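DUF1254 domain-containing protein (PDB 3U07) is of unknown function but, carrying paired DUF1254 and DUF1214 domains and a predicted signal sequence, is probably exported from the cytoplasm. Local coordinates at residues E94-V100 and W186-S192; R107-T113 and K163-M169; V219-C224 and G243-K248. The protein carries 2 engineered substitutions. All coordinates share one frame; numbering follows the deposited sequence.

In the fold
Interactions 1 and 2 belong to two four-stranded sheets that pack face to face, with interaction centres about 16 Å apart. Along the chain both halves of interaction 2 fall between the halves of interaction 1, so the sheets are interwoven. They meet in an apolar layer: Val98 CG1 lies 3.8 Å from Leu111 CD2, and Val98 CG2 3.7 Å from Leu164 CD1. Interaction 3 comes later in the chain and ties helix 215-224 to a loop by a disulfide. Its centre is about 28 Å from that of interaction 1 and about 31 Å from that of interaction 2, with nearest atoms about 13 and 11 Å away. No active site is known to relate them to.

Interaction 1 (E94-V100 and W186-S192); sequences EPVIVSV and WNIRTLS
Val96 and Ile188 make the tightest apolar contact, with their CG2 methyls 3.5 Å apart, tighter than an ordinary carbon contact. Each of these methyls is anti to its own main-chain nitrogen, which brings the pair together on the inner face of the strands. Val98 and Ile188 continue this layer, and Leu89 and Leu111 of a second sheet close over it. At the far end Val100 CG2 sits squarely over the six-membered ring of Trp186, 4.0 Å from its centroid and 7° off the normal, a CH-pi contact.

Strands 96-100 and 187-190 run antiparallel, the latter forming one edge of a mixed four-stranded sheet, half of a two-layered beta arrangement. Backbone bonds pair Ile97 with Arg189 and Ser99 with Asn187; the one from Ile97 N to Arg189 O is short, 2.7 Å, and almost straight.

The other face, with Arg189 and Asn187, is more polar and partly open to solvent. Arg189 bends at chi3 (-75°), and its NH2 meets Ser99 OG at 2.9 Å in the guanidinium plane. A water bridges the same groups, donating to Ile97 O and Ser99 OG and accepting from Arg189 NE, while Ser99 OG has its strongest partner in Gln135 OE1 of strand 134-140.

Beyond the strands, Glu94 reaches the start of helix 191-195 with both oxygens: OE1 takes Ser192 N at 2.8 Å, and OE2 takes Ser192 OG on its syn lone pair, also at 2.8 Å. The helix end would probably favour the charged carboxylate, and Thr190 OG1 caps Glu193 N alongside.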
loop_
_atom_site.group_PDB
_atom_site.type_symbol
_atom_site.label_atom_id
_atom_site.label_comp_id
_atom_site.label_asym_id
_atom_site.label_seq_id
_atom_site.Cartn_x
_atom_site.Cartn_y
_atom_site.Cartn_z
ATOM N N GLU A 94 15.198 -19.000 6.794
ATOM C CA GLU A 94 15.880 -19.081 5.514
ATOM C C GLU A 94 15.152 -18.207 4.489
ATOM O O GLU A 94 14.043 -17.745 4.741
ATOM C CB GLU A 94 15.888 -20.534 5.031
ATOM C CG GLU A 94 14.490 -21.104 4.844
ATOM C CD GLU A 94 14.502 -22.490 4.239
ATOM O OE1 GLU A 94 15.265 -22.705 3.280
ATOM O OE2 GLU A 94 13.742 -23.359 4.714
ATOM N N PRO A 95 15.776 -17.970 3.322
ATOM C CA PRO A 95 15.158 -17.148 2.278
ATOM C C PRO A 95 13.877 -17.772 1.747
ATOM O O PRO A 95 13.626 -18.969 1.932
ATOM C CB PRO A 95 16.238 -17.080 1.205
ATOM C CG PRO A 95 17.505 -17.149 2.000
ATOM C CD PRO A 95 17.183 -18.252 2.988
ATOM N N VAL A 96 13.076 -16.955 1.074
ATOM C CA VAL A 96 11.817 -17.404 0.503
ATOM C C VAL A 96 11.738 -16.875 -0.918
ATOM O O VAL A 96 12.138 -15.743 -1.205
ATOM C CB VAL A 96 10.614 -16.887 1.324
ATOM C CG1 VAL A 96 10.633 -15.375 1.369
ATOM C CG2 VAL A 96 9.314 -17.380 0.720
ATOM N N ILE A 97 11.222 -17.707 -1.808
ATOM C CA ILE A 97 11.112 -17.347 -3.205
ATOM C C ILE A 97 9.663 -17.245 -3.658
ATOM O O ILE A 97 8.864 -18.161 -3.464
ATOM C CB ILE A 97 11.866 -18.386 -4.074
ATOM C CG1 ILE A 97 13.364 -18.302 -3.770
ATOM C CG2 ILE A 97 11.588 -18.149 -5.550
ATOM C CD1 ILE A 97 14.162 -19.487 -4.275
ATOM N N VAL A 98 9.327 -16.104 -4.240
ATOM C CA VAL A 98 7.991 -15.884 -4.753
ATOM C C VAL A 98 8.087 -16.097 -6.253
ATOM O O VAL A 98 8.907 -15.468 -6.931
ATOM C CB VAL A 98 7.503 -14.454 -4.445
ATOM C CG1 VAL A 98 6.131 -14.223 -5.076
ATOM C CG2 VAL A 98 7.433 -14.251 -2.930
ATOM N N SER A 99 7.272 -17.013 -6.763
ATOM C CA SER A 99 7.270 -17.320 -8.187
ATOM C C SER A 99 6.147 -16.575 -8.891
ATOM O O SER A 99 4.990 -16.615 -8.466
ATOM C CB SER A 99 7.094 -18.826 -8.415
ATOM O OG SER A 99 8.128 -19.571 -7.799
ATOM N N VAL A 100 6.509 -15.887 -9.969
ATOM C CA VAL A 100 5.561 -15.133 -10.774
ATOM C C VAL A 100 5.751 -15.552 -12.229
ATOM O O VAL A 100 6.848 -15.432 -12.780
ATOM C CB VAL A 100 5.803 -13.610 -10.635
ATOM C CG1 VAL A 100 4.910 -12.847 -11.599
ATOM C CG2 VAL A 100 5.510 -13.173 -9.204
ATOM N N TRP A 186 1.077 -18.138 -9.308
ATOM C CA TRP A 186 1.956 -17.455 -8.363
ATOM C C TRP A 186 2.189 -18.474 -7.244
ATOM O O TRP A 186 1.297 -19.254 -6.907
ATOM C CB TRP A 186 1.278 -16.202 -7.805
ATOM C CG TRP A 186 1.225 -15.059 -8.770
ATOM C CD1 TRP A 186 0.879 -15.113 -10.092
ATOM C CD2 TRP A 186 1.491 -13.680 -8.482
ATOM N NE1 TRP A 186 0.908 -13.851 -10.642
ATOM C CE2 TRP A 186 1.275 -12.953 -9.674
ATOM C CE3 TRP A 186 1.878 -12.986 -7.328
ATOM C CZ2 TRP A 186 1.446 -11.569 -9.750
ATOM C CZ3 TRP A 186 2.049 -11.606 -7.404
ATOM C CH2 TRP A 186 1.826 -10.913 -8.606
ATOM N N ASN A 187 3.377 -18.468 -6.656
ATOM C CA ASN A 187 3.682 -19.439 -5.616
ATOM C C ASN A 187 4.673 -18.849 -4.626
ATOM O O ASN A 187 5.362 -17.879 -4.938
ATOM C CB ASN A 187 4.273 -20.693 -6.280
ATOM C CG ASN A 187 4.294 -21.904 -5.360
ATOM O OD1 ASN A 187 3.717 -21.888 -4.277
ATOM N ND2 ASN A 187 4.954 -22.967 -5.800
ATOM N N ILE A 188 4.713 -19.414 -3.424
ATOM C CA ILE A 188 5.651 -18.989 -2.384
ATOM C C ILE A 188 6.292 -20.261 -1.847
ATOM O O ILE A 188 5.594 -21.179 -1.419
ATOM C CB ILE A 188 4.963 -18.297 -1.194
ATOM C CG1 ILE A 188 4.267 -17.015 -1.644
ATOM C CG2 ILE A 188 6.008 -17.989 -0.109
ATOM C CD1 ILE A 188 3.424 -16.390 -0.547
ATOM N N ARG A 189 7.618 -20.316 -1.871
ATOM C CA ARG A 189 8.340 -21.488 -1.386
ATOM C C ARG A 189 9.604 -21.080 -0.633
ATOM O O ARG A 189 10.259 -20.104 -0.995
ATOM C CB ARG A 189 8.753 -22.380 -2.563
ATOM C CG ARG A 189 7.636 -23.169 -3.223
ATOM C CD ARG A 189 8.155 -23.870 -4.464
ATOM N NE ARG A 189 8.344 -22.940 -5.576
ATOM C CZ ARG A 189 8.915 -23.265 -6.730
ATOM N NH1 ARG A 189 9.361 -24.498 -6.920
ATOM N NH2 ARG A 189 9.030 -22.365 -7.698
ATOM N N THR A 190 9.938 -21.819 0.420
ATOM C CA THR A 190 11.163 -21.545 1.156
ATOM C C THR A 190 12.288 -22.032 0.241
ATOM O O THR A 190 12.067 -22.871 -0.634
ATOM C CB THR A 190 11.243 -22.342 2.480
ATOM O OG1 THR A 190 11.088 -23.741 2.208
ATOM C CG2 THR A 190 10.167 -21.879 3.445
ATOM N N LEU A 191 13.490 -21.502 0.438
ATOM C CA LEU A 191 14.630 -21.897 -0.378
ATOM C C LEU A 191 14.809 -23.416 -0.369
ATOM O O LEU A 191 14.942 -24.032 -1.424
ATOM C CB LEU A 191 15.904 -21.223 0.140
ATOM C CG LEU A 191 17.204 -21.587 -0.580
ATOM C CD1 LEU A 191 17.088 -21.287 -2.083
ATOM C CD2 LEU A 191 18.351 -20.812 0.054
ATOM N N SER A 192 14.799 -24.019 0.818
ATOM C CA SER A 192 14.976 -25.461 0.919
ATOM C C SER A 192 13.913 -26.191 0.112
ATOM O O SER A 192 14.233 -27.105 -0.651
ATOM C CB SER A 192 14.947 -25.914 2.384
ATOM O OG SER A 192 13.727 -25.564 3.005
HETATM O O HOH W 1 7.870 -20.078 -5.114
#

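Interaction 2 (R107-T113 and K163-M169); sequences RYWILHT and KLMGRIM
Ile110 with Arg167 and His112 with Met165 form the hydrogen-bonded pairs between two strands whose directions differ by 177°, almost exactly antiparallel. Trp109 with Ile168, Leu111 with Gly166 and Thr113 with Leu164 are the non-hydrogen-bonded pairs between and beyond them. These are the two central strands of a four-stranded antiparallel sheet, flanked by strand 82-90 next to 161-169 and strand 120-125 next to 109-115. Before strand 109-115 begins, Met169 N continues the pairing by bonding to Tyr108 O at 2.8 Å.

On the face with Trp109 and Leu111, Leu111 CD1 lies obliquely against Leu164 CG, 3.8 Å away. Val98 and Val100 of the neighbouring sheet lie over the leucine layer. Gly166 meets Ile110 O through a CA-H...O contact.

On the reverse face Ile110 and Arg167 point the same way, and Ile110 CG2 packs against Arg167 CB at 3.7 Å. A water links Arg167 NH2, by a weak bond, to His112 ND1, which it meets at 3.0 Å in the plane of the imidazole; Thr120 OG1 holds His112 NE2. At the other end of the pair, Met169, a selenomethionine, turns at chi3 (-85°) and brings CE back to Tyr108 CB, 3.7 Å away.

Arg107 passes the strand end with CD 3.6 Å from Ile168 CG2. Asp104 and Asp175 form salt bridges to its NE and NH2, so the guanidinium is gripped at all three nitrogens, the third being NH1, which donates to Met169 O at 2.9 Å within 5° of the guanidinium plane.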
loop_
_atom_site.group_PDB
_atom_site.type_symbol
_atom_site.label_atom_id
_atom_site.label_comp_id
_atom_site.label_asym_id
_atom_site.label_seq_id
_atom_site.Cartn_x
_atom_site.Cartn_y
_atom_site.Cartn_z
ATOM N N ARG A 107 -1.412 -6.785 -19.844
ATOM C CA ARG A 107 -2.003 -6.893 -18.520
ATOM C C ARG A 107 -1.136 -6.303 -17.414
ATOM O O ARG A 107 0.031 -6.670 -17.263
ATOM C CB ARG A 107 -2.320 -8.353 -18.194
ATOM C CG ARG A 107 -3.169 -8.528 -16.938
ATOM C CD ARG A 107 -3.429 -9.989 -16.640
ATOM N NE ARG A 107 -4.084 -10.664 -17.757
ATOM C CZ ARG A 107 -5.368 -10.526 -18.077
ATOM N NH1 ARG A 107 -6.157 -9.735 -17.360
ATOM N NH2 ARG A 107 -5.861 -11.175 -19.124
ATOM N N TYR A 108 -1.704 -5.371 -16.654
ATOM C CA TYR A 108 -0.980 -4.752 -15.549
ATOM C C TYR A 108 -0.912 -5.744 -14.391
ATOM O O TYR A 108 -1.876 -6.461 -14.117
ATOM C CB TYR A 108 -1.692 -3.489 -15.049
ATOM C CG TYR A 108 -1.031 -2.868 -13.830
ATOM C CD1 TYR A 108 0.035 -1.980 -13.966
ATOM C CD2 TYR A 108 -1.439 -3.205 -12.541
ATOM C CE1 TYR A 108 0.683 -1.449 -12.850
ATOM C CE2 TYR A 108 -0.794 -2.678 -11.414
ATOM C CZ TYR A 108 0.265 -1.803 -11.579
ATOM O OH TYR A 108 0.920 -1.283 -10.480
ATOM N N TRP A 109 0.236 -5.786 -13.725
ATOM C CA TRP A 109 0.426 -6.654 -12.565
ATOM C C TRP A 109 1.547 -6.079 -11.730
ATOM O O TRP A 109 2.401 -5.348 -12.237
ATOM C CB TRP A 109 0.790 -8.084 -12.969
ATOM C CG TRP A 109 2.089 -8.202 -13.716
ATOM C CD1 TRP A 109 2.274 -8.094 -15.065
ATOM C CD2 TRP A 109 3.381 -8.452 -13.153
ATOM N NE1 TRP A 109 3.601 -8.266 -15.378
ATOM C CE2 TRP A 109 4.303 -8.489 -14.224
ATOM C CE3 TRP A 109 3.848 -8.653 -11.847
ATOM C CZ2 TRP A 109 5.669 -8.716 -14.027
ATOM C CZ3 TRP A 109 5.206 -8.879 -11.651
ATOM C CH2 TRP A 109 6.101 -8.911 -12.737
ATOM N N ILE A 110 1.540 -6.399 -10.445
ATOM C CA ILE A 110 2.580 -5.904 -9.560
ATOM C C ILE A 110 2.726 -6.782 -8.325
ATOM O O ILE A 110 1.733 -7.261 -7.770
ATOM C CB ILE A 110 2.284 -4.444 -9.119
ATOM C CG1 ILE A 110 3.432 -3.911 -8.260
ATOM C CG2 ILE A 110 0.955 -4.381 -8.365
ATOM C CD1 ILE A 110 3.416 -2.413 -8.104
ATOM N N LEU A 111 3.974 -7.036 -7.940
ATOM C CA LEU A 111 4.276 -7.799 -6.730
ATOM C C LEU A 111 4.859 -6.713 -5.825
ATOM O O LEU A 111 5.904 -6.137 -6.122
ATOM C CB LEU A 111 5.311 -8.893 -6.999
ATOM C CG LEU A 111 5.924 -9.588 -5.773
ATOM C CD1 LEU A 111 4.828 -10.169 -4.886
ATOM C CD2 LEU A 111 6.871 -10.682 -6.245
ATOM N N HIS A 112 4.169 -6.423 -4.731
ATOM C CA HIS A 112 4.589 -5.364 -3.822
ATOM C C HIS A 112 4.847 -5.884 -2.409
ATOM O O HIS A 112 3.970 -6.490 -1.800
ATOM C CB HIS A 112 3.492 -4.295 -3.808
ATOM C CG HIS A 112 3.735 -3.175 -2.848
ATOM N ND1 HIS A 112 2.707 -2.531 -2.189
ATOM C CD2 HIS A 112 4.875 -2.567 -2.448
ATOM C CE1 HIS A 112 3.206 -1.580 -1.422
ATOM N NE2 HIS A 112 4.521 -1.581 -1.561
ATOM N N THR A 113 6.050 -5.644 -1.891
ATOM C CA THR A 113 6.390 -6.091 -0.546
ATOM C C THR A 113 6.893 -4.930 0.286
ATOM O O THR A 113 7.541 -4.022 -0.230
ATOM C CB THR A 113 7.486 -7.201 -0.555
ATOM O OG1 THR A 113 8.641 -6.731 -1.263
ATOM C CG2 THR A 113 6.968 -8.476 -1.222
ATOM N N LYS A 163 5.295 -7.909 4.514
ATOM C CA LYS A 163 3.941 -7.993 3.986
ATOM C C LYS A 163 3.978 -8.058 2.465
ATOM O O LYS A 163 4.643 -7.256 1.813
ATOM C CB LYS A 163 3.119 -6.793 4.469
ATOM C CG LYS A 163 1.669 -6.752 3.969
ATOM C CD LYS A 163 0.850 -5.743 4.771
ATOM C CE LYS A 163 -0.460 -5.371 4.080
ATOM N NZ LYS A 163 -1.145 -6.531 3.438
ATOM N N LEU A 164 3.271 -9.034 1.903
ATOM C CA LEU A 164 3.233 -9.211 0.459
ATOM C C LEU A 164 1.844 -8.967 -0.109
ATOM O O LEU A 164 0.848 -9.434 0.443
ATOM C CB LEU A 164 3.684 -10.629 0.093
ATOM C CG LEU A 164 3.679 -11.046 -1.385
ATOM C CD1 LEU A 164 4.551 -12.283 -1.568
ATOM C CD2 LEU A 164 2.253 -11.324 -1.858
HETATM N N MSE A 165 1.791 -8.232 -1.216
HETATM C CA MSE A 165 0.535 -7.938 -1.900
HETATM C C MSE A 165 0.759 -8.016 -3.401
HETATM O O MSE A 165 1.670 -7.384 -3.934
HETATM C CB MSE A 165 0.032 -6.533 -1.543
HETATM C CG MSE A 165 -1.096 -6.016 -2.441
HETATM SE SE MSE A 165 -2.888 -6.642 -2.011
HETATM C CE MSE A 165 -3.884 -5.323 -3.023
ATOM N N GLY A 166 -0.064 -8.809 -4.075
ATOM C CA GLY A 166 0.039 -8.932 -5.515
ATOM C C GLY A 166 -1.254 -8.431 -6.134
ATOM O O GLY A 166 -2.337 -8.691 -5.612
ATOM N N ARG A 167 -1.144 -7.690 -7.230
ATOM C CA ARG A 167 -2.324 -7.167 -7.915
ATOM C C ARG A 167 -2.233 -7.504 -9.394
ATOM O O ARG A 167 -1.204 -7.275 -10.028
ATOM C CB ARG A 167 -2.423 -5.644 -7.774
ATOM C CG ARG A 167 -2.528 -5.127 -6.352
ATOM C CD ARG A 167 -2.581 -3.607 -6.348
ATOM N NE ARG A 167 -2.472 -3.051 -5.003
ATOM C CZ ARG A 167 -2.690 -1.774 -4.698
ATOM N NH1 ARG A 167 -3.038 -0.911 -5.646
ATOM N NH2 ARG A 167 -2.558 -1.359 -3.444
ATOM N N ILE A 168 -3.317 -8.049 -9.934
ATOM C CA ILE A 168 -3.384 -8.400 -11.345
ATOM C C ILE A 168 -4.642 -7.786 -11.965
ATOM O O ILE A 168 -5.758 -8.090 -11.551
ATOM C CB ILE A 168 -3.413 -9.928 -11.541
ATOM C CG1 ILE A 168 -2.133 -10.549 -10.971
ATOM C CG2 ILE A 168 -3.537 -10.260 -13.023
ATOM C CD1 ILE A 168 -2.116 -12.070 -10.998
HETATM N N MSE A 169 -4.436 -6.916 -12.951
HETATM C CA MSE A 169 -5.513 -6.235 -13.665
HETATM C C MSE A 169 -6.471 -7.200 -14.364
HETATM O O MSE A 169 -6.061 -8.224 -14.920
HETATM C CB MSE A 169 -4.924 -5.283 -14.716
HETATM C CG MSE A 169 -5.927 -4.774 -15.764
HETATM SE SE MSE A 169 -5.132 -4.247 -17.480
HETATM C CE MSE A 169 -4.639 -2.433 -17.059
HETATM O O HOH W 2 -0.226 -2.983 -2.720
#

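Interaction 3 (V219-C224 and G243-K248); sequences VNFVLC and GVEPCK
Cys247 N bonds to Asn220 O at 3.1 Å, joining the last turns of helix 215-224 to a type II beta turn that runs from Glu245 to Lys248. A disulfide closes the contact between helix and loop; Pro246 and Cys247 take the two central turn positions, and Cys247 has the positive phi (82°) expected of the second. Asn220 O also receives the helical bond from Cys224 N, and the two donors come from opposite faces of its carbonyl plane.

The Asn220 side chain is buried and does most of the polar work. With CG beside its own nitrogen (chi1 -69°), the amide reaches into the loop. ND2 uses both hydrogens, giving one to Gly243 O at 2.9 Å and one to Lys248 O at 3.0 Å, each close to the amide plane. OD1 accepts Glu245 N at 2.8 Å, well above that plane, so three bonds fix the amide's rotation.

Beside it, Leu223 CD2 rests on Val244 CG1, 4.0 Å away, and Leu223 CB meets Pro246 CA at 3.7 Å; Leu236 of helix 233-239 backs Leu223 and Val244. On the outer side, the Cys224 SG to Cys247 SG bond of 2.0 Å has a chi3 of 91°.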
loop_
_atom_site.group_PDB
_atom_site.type_symbol
_atom_site.label_atom_id
_atom_site.label_comp_id
_atom_site.label_asym_id
_atom_site.label_seq_id
_atom_site.Cartn_x
_atom_site.Cartn_y
_atom_site.Cartn_z
ATOM N N VAL A 219 7.761 -2.311 19.775
ATOM C CA VAL A 219 8.780 -1.849 18.843
ATOM C C VAL A 219 10.110 -2.592 19.043
ATOM O O VAL A 219 10.733 -3.015 18.072
ATOM C CB VAL A 219 9.013 -0.326 18.977
ATOM C CG1 VAL A 219 10.236 0.098 18.150
ATOM C CG2 VAL A 219 7.773 0.432 18.493
ATOM N N ASN A 220 10.553 -2.745 20.291
ATOM C CA ASN A 220 11.811 -3.453 20.559
ATOM C C ASN A 220 11.711 -4.911 20.111
ATOM O O ASN A 220 12.694 -5.499 19.660
ATOM C CB ASN A 220 12.171 -3.385 22.047
ATOM C CG ASN A 220 12.560 -1.986 22.488
ATOM O OD1 ASN A 220 12.673 -1.072 21.672
ATOM N ND2 ASN A 220 12.773 -1.813 23.785
ATOM N N PHE A 221 10.519 -5.487 20.234
ATOM C CA PHE A 221 10.289 -6.866 19.813
ATOM C C PHE A 221 10.480 -6.994 18.295
ATOM O O PHE A 221 11.178 -7.890 17.814
ATOM C CB PHE A 221 8.865 -7.295 20.178
ATOM C CG PHE A 221 8.472 -8.627 19.612
ATOM C CD1 PHE A 221 8.898 -9.809 20.213
ATOM C CD2 PHE A 221 7.689 -8.702 18.464
ATOM C CE1 PHE A 221 8.544 -11.050 19.678
ATOM C CE2 PHE A 221 7.330 -9.933 17.918
ATOM C CZ PHE A 221 7.759 -11.111 18.528
ATOM N N VAL A 222 9.845 -6.101 17.542
ATOM C CA VAL A 222 9.964 -6.130 16.088
ATOM C C VAL A 222 11.395 -5.831 15.650
ATOM O O VAL A 222 11.917 -6.463 14.732
ATOM C CB VAL A 222 9.018 -5.105 15.433
ATOM C CG1 VAL A 222 9.305 -5.012 13.942
ATOM C CG2 VAL A 222 7.574 -5.520 15.670
ATOM N N LEU A 223 12.017 -4.864 16.313
ATOM C CA LEU A 223 13.387 -4.458 16.010
ATOM C C LEU A 223 14.336 -5.648 16.143
ATOM O O LEU A 223 15.297 -5.778 15.397
ATOM C CB LEU A 223 13.822 -3.357 16.985
ATOM C CG LEU A 223 14.135 -1.911 16.565
ATOM C CD1 LEU A 223 13.634 -1.570 15.187
ATOM C CD2 LEU A 223 13.528 -0.994 17.607
ATOM N N CYS A 224 14.043 -6.513 17.104
ATOM C CA CYS A 224 14.868 -7.683 17.371
ATOM C C CYS A 224 14.786 -8.716 16.251
ATOM O O CYS A 224 15.780 -9.350 15.913
ATOM C CB CYS A 224 14.425 -8.337 18.688
ATOM S SG CYS A 224 15.625 -9.511 19.402
ATOM N N GLY A 243 14.691 4.101 25.774
ATOM C CA GLY A 243 14.394 2.686 25.941
ATOM C C GLY A 243 14.088 1.950 24.645
ATOM O O GLY A 243 13.724 0.770 24.663
ATOM N N VAL A 244 14.213 2.643 23.516
ATOM C CA VAL A 244 13.969 2.028 22.209
ATOM C C VAL A 244 15.278 1.360 21.828
ATOM O O VAL A 244 16.280 2.033 21.588
ATOM C CB VAL A 244 13.613 3.076 21.141
ATOM C CG1 VAL A 244 13.255 2.376 19.825
ATOM C CG2 VAL A 244 12.457 3.932 21.630
ATOM N N GLU A 245 15.263 0.038 21.762
ATOM C CA GLU A 245 16.474 -0.716 21.471
ATOM C C GLU A 245 16.084 -2.154 21.123
ATOM O O GLU A 245 15.264 -2.751 21.818
ATOM C CB GLU A 245 17.354 -0.690 22.717
ATOM C CG GLU A 245 18.655 -1.453 22.628
ATOM C CD GLU A 245 19.420 -1.373 23.934
ATOM O OE1 GLU A 245 19.572 -0.251 24.456
ATOM O OE2 GLU A 245 19.862 -2.423 24.436
ATOM N N PRO A 246 16.682 -2.738 20.061
ATOM C CA PRO A 246 16.383 -4.111 19.616
ATOM C C PRO A 246 16.537 -5.214 20.646
ATOM O O PRO A 246 17.654 -5.527 21.037
ATOM C CB PRO A 246 17.362 -4.341 18.477
ATOM C CG PRO A 246 17.717 -2.983 18.017
ATOM C CD PRO A 246 17.804 -2.177 19.287
ATOM N N CYS A 247 15.435 -5.881 20.980
ATOM C CA CYS A 247 15.417 -6.987 21.944
ATOM C C CYS A 247 15.359 -6.533 23.408
ATOM O O CYS A 247 15.316 -7.373 24.305
ATOM C CB CYS A 247 16.643 -7.903 21.786
ATOM S SG CYS A 247 17.108 -8.287 20.075
ATOM N N LYS A 248 15.377 -5.226 23.667
ATOM C CA LYS A 248 15.341 -4.731 25.048
ATOM C C LYS A 248 13.968 -4.934 25.701
ATOM O O LYS A 248 12.936 -4.516 25.164
ATOM C CB LYS A 248 15.724 -3.245 25.098
ATOM C CG LYS A 248 15.673 -2.623 26.499
ATOM C CD LYS A 248 15.981 -1.131 26.457
ATOM C CE LYS A 248 15.967 -0.495 27.845
ATOM N NZ LYS A 248 17.050 -1.009 28.744
#